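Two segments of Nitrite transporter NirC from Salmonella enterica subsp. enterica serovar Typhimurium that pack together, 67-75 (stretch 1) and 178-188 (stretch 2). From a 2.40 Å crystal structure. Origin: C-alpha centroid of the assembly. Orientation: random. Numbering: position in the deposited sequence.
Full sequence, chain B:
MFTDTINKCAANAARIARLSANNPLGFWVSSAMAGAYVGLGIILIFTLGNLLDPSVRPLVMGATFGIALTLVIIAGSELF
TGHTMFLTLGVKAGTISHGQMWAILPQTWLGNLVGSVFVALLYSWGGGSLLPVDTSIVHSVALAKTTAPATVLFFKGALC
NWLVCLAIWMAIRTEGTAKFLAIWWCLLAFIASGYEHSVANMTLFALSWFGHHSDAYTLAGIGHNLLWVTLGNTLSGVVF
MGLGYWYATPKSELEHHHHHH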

# COMPACT_ATOMS: atom_id res chain seq x y z
N ILE B 67 -9.86 -9.18 3.56
CA ILE B 67 -9.98 -10.35 2.69
C ILE B 67 -11.44 -10.82 2.62
O ILE B 67 -11.89 -11.29 1.57
N ALA B 68 -12.19 -10.66 3.71
CA ALA B 68 -13.53 -11.28 3.79
C ALA B 68 -14.43 -10.80 2.66
O ALA B 68 -14.98 -11.59 1.92
N LEU B 69 -14.57 -9.48 2.51
CA LEU B 69 -15.45 -8.94 1.48
C LEU B 69 -14.77 -8.91 0.13
O LEU B 69 -15.45 -8.96 -0.91
N THR B 70 -13.44 -8.84 0.14
CA THR B 70 -12.67 -8.98 -1.08
C THR B 70 -12.96 -10.30 -1.80
O THR B 70 -13.25 -10.28 -3.00
N LEU B 71 -12.93 -11.42 -1.06
CA LEU B 71 -13.35 -12.72 -1.58
C LEU B 71 -14.77 -12.66 -2.09
O LEU B 71 -15.03 -13.00 -3.21
N VAL B 72 -15.71 -12.29 -1.23
CA VAL B 72 -17.12 -12.22 -1.61
C VAL B 72 -17.31 -11.47 -2.94
O VAL B 72 -18.01 -11.96 -3.83
N ILE B 73 -16.61 -10.34 -3.15
CA ILE B 73 -16.96 -9.48 -4.29
C ILE B 73 -16.19 -9.85 -5.56
O ILE B 73 -16.73 -9.89 -6.66
N ILE B 74 -14.93 -10.19 -5.37
CA ILE B 74 -14.00 -10.34 -6.47
C ILE B 74 -13.97 -11.80 -6.92
O ILE B 74 -13.98 -12.03 -8.09
N ALA B 75 -13.97 -12.76 -6.01
CA ALA B 75 -14.12 -14.16 -6.43
C ALA B 75 -15.55 -14.41 -6.94
O ALA B 75 -15.71 -15.17 -7.89
N ALA B 178 -9.08 0.01 -6.80
CA ALA B 178 -9.73 0.93 -5.95
C ALA B 178 -10.85 0.13 -5.27
O ALA B 178 -11.21 0.43 -4.14
N LYS B 179 -11.34 -0.91 -5.93
CA LYS B 179 -12.34 -1.75 -5.28
C LYS B 179 -11.78 -2.30 -3.96
O LYS B 179 -12.50 -2.33 -2.97
N PHE B 180 -10.50 -2.72 -3.98
CA PHE B 180 -9.90 -3.44 -2.87
C PHE B 180 -9.68 -2.50 -1.69
O PHE B 180 -9.95 -2.86 -0.55
N LEU B 181 -9.19 -1.30 -1.98
CA LEU B 181 -9.10 -0.21 -1.02
C LEU B 181 -10.42 0.21 -0.41
O LEU B 181 -10.49 0.45 0.84
N ALA B 182 -11.47 0.32 -1.24
CA ALA B 182 -12.80 0.72 -0.67
C ALA B 182 -13.23 -0.28 0.37
O ALA B 182 -13.67 0.07 1.47
N ILE B 183 -13.11 -1.56 -0.01
CA ILE B 183 -13.45 -2.70 0.84
C ILE B 183 -12.56 -2.72 2.12
O ILE B 183 -13.06 -2.78 3.24
N TRP B 184 -11.26 -2.57 1.97
CA TRP B 184 -10.35 -2.55 3.09
C TRP B 184 -10.74 -1.47 4.13
O TRP B 184 -10.78 -1.74 5.35
N TRP B 185 -11.06 -0.26 3.66
CA TRP B 185 -11.35 0.86 4.54
C TRP B 185 -12.55 0.55 5.34
O TRP B 185 -12.58 0.81 6.55
N CYS B 186 -13.56 -0.02 4.69
CA CYS B 186 -14.86 -0.16 5.39
C CYS B 186 -14.83 -1.26 6.41
O CYS B 186 -15.47 -1.15 7.45
N LEU B 187 -14.13 -2.34 6.09
CA LEU B 187 -13.95 -3.42 7.04
C LEU B 187 -12.99 -3.03 8.21
O LEU B 187 -13.29 -3.36 9.34
N LEU B 188 -11.88 -2.30 7.97
CA LEU B 188 -11.19 -1.61 9.11
C LEU B 188 -12.19 -0.93 10.06
O LEU B 188 -12.18 -1.12 11.29

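The two helices run in roughly opposite directions, their axes 139° apart and 8.8 Å at closest approach, and no direct hydrogen bond crosses between them; the two stretches bury 440 Å². Ile-67 (t, t) points away and makes no contact. Ala-68 lies sideways, its CB 4.3 Å from Leu-187 CD2. Leu-69 (t, p) points toward stretch 2, and its CB rests 3.6 Å from Ile-183 CG2 and 3.7 Å from Leu-187 CD2; Leu-187 (m, p) meets Ala-68 with CD2 and Leu-69 with both methyls, its CD1 lying 4.0 Å from Leu-69 CD2.

Thr-70 (m) is the polar point of the contact. Its CG2 lies 3.5 Å from Phe-180 CE2, obliquely to the ring, while its OG1 is 3.7 Å from Ile-183 CG2. Water 1 donates to Thr-70 OG1 (2.7 Å) and to the backbone O of Phe-180 (2.9 Å), bridging the helices where direct bonding is absent.

Leu-71 and Val-72 are out of reach. Ile-73 (m, t) points toward stretch 2, and its CD1 lies 3.5 Å from Ile-183 CD1. Ile-183 (m, t), with 88 Å² covered, touches Leu-69, Thr-70 and Ile-73, across about one helical turn. Ile-74 (m, m) places CD1 3.9 Å from Phe-180 CE1 and 4.2 Å from Lys-179 CD, an aliphatic contact; Lys-179 NZ is hydrogen-bonded elsewhere in the structure.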

# COMPACT_ATOMS: atom_id res chain seq x y z
CB ILE B 67 -9.00 -11.46 3.14
CG1 ILE B 67 -9.19 -12.73 2.29
CG2 ILE B 67 -9.17 -11.72 4.61
CD1 ILE B 67 -8.05 -13.68 2.32
CB ALA B 68 -14.22 -11.02 5.16
CB LEU B 69 -15.99 -7.59 1.87
CG LEU B 69 -17.16 -7.11 1.02
CD1 LEU B 69 -18.44 -7.96 1.17
CD2 LEU B 69 -17.37 -5.64 1.42
CB THR B 70 -11.18 -8.86 -0.84
OG1 THR B 70 -10.89 -7.61 -0.18
CG2 THR B 70 -10.44 -8.99 -2.15
CB LEU B 71 -13.21 -13.84 -0.51
CG LEU B 71 -11.77 -14.19 -0.03
CD1 LEU B 71 -11.79 -15.28 1.04
CD2 LEU B 71 -10.84 -14.56 -1.19
CB VAL B 72 -17.97 -11.59 -0.46
CG1 VAL B 72 -19.41 -11.30 -0.92
CG2 VAL B 72 -18.02 -12.53 0.75
CB ILE B 73 -16.75 -7.98 -3.97
CG1 ILE B 73 -17.71 -7.49 -2.86
CG2 ILE B 73 -16.88 -7.13 -5.22
CD1 ILE B 73 -17.41 -6.06 -2.42
CB ILE B 74 -12.62 -9.88 -6.07
CG1 ILE B 74 -12.75 -8.44 -5.55
CG2 ILE B 74 -11.61 -10.04 -7.24
CD1 ILE B 74 -12.75 -7.34 -6.64
CB ALA B 75 -13.75 -15.15 -5.31
CB ALA B 178 -10.25 2.09 -6.79
CB LYS B 179 -12.77 -2.94 -6.16
CG LYS B 179 -13.58 -2.53 -7.36
CD LYS B 179 -13.44 -3.57 -8.45
CE LYS B 179 -14.79 -4.07 -8.96
NZ LYS B 179 -15.46 -3.04 -9.82
CB PHE B 180 -8.57 -4.03 -3.27
CG PHE B 180 -8.63 -5.28 -4.16
CD1 PHE B 180 -8.97 -5.19 -5.52
CD2 PHE B 180 -8.18 -6.49 -3.67
CE1 PHE B 180 -8.97 -6.30 -6.36
CE2 PHE B 180 -8.19 -7.62 -4.48
CZ PHE B 180 -8.57 -7.53 -5.84
CB LEU B 181 -8.40 0.98 -1.64
CG LEU B 181 -6.90 0.93 -1.40
CD1 LEU B 181 -6.27 -0.43 -1.59
CD2 LEU B 181 -6.13 2.00 -2.17
CB ALA B 182 -13.87 0.82 -1.76
CB ILE B 183 -13.29 -4.02 0.04
CG1 ILE B 183 -14.30 -4.09 -1.15
CG2 ILE B 183 -13.43 -5.20 1.00
CD1 ILE B 183 -14.03 -5.24 -2.15
CB TRP B 184 -8.88 -2.35 2.59
CG TRP B 184 -7.93 -2.23 3.77
CD1 TRP B 184 -7.47 -3.28 4.59
CD2 TRP B 184 -7.39 -1.00 4.38
NE1 TRP B 184 -6.73 -2.80 5.60
CE2 TRP B 184 -6.55 -1.45 5.51
CE3 TRP B 184 -7.47 0.38 4.09
CZ2 TRP B 184 -5.86 -0.55 6.33
CZ3 TRP B 184 -6.72 1.28 4.91
CH2 TRP B 184 -5.96 0.83 6.02
CB TRP B 185 -11.62 2.14 3.78
CG TRP B 185 -10.44 2.99 3.50
CD1 TRP B 185 -9.92 3.34 2.24
CD2 TRP B 185 -9.58 3.64 4.47
NE1 TRP B 185 -8.83 4.15 2.36
CE2 TRP B 185 -8.56 4.38 3.68
CE3 TRP B 185 -9.52 3.68 5.87
CZ2 TRP B 185 -7.51 5.10 4.30
CZ3 TRP B 185 -8.49 4.42 6.49
CH2 TRP B 185 -7.50 5.12 5.72
CB CYS B 186 -15.98 -0.45 4.39
SG CYS B 186 -16.34 1.00 3.43
CB LEU B 187 -13.54 -4.71 6.31
CG LEU B 187 -14.74 -5.47 5.73
CD1 LEU B 187 -15.65 -4.57 4.86
CD2 LEU B 187 -14.22 -6.69 4.96
CB LEU B 188 -10.18 -0.58 8.60
CG LEU B 188 -9.43 0.29 9.61
CD1 LEU B 188 -8.70 -0.54 10.67
CD2 LEU B 188 -8.41 1.12 8.88
O HOH W 1 -9.12 -5.56 -0.14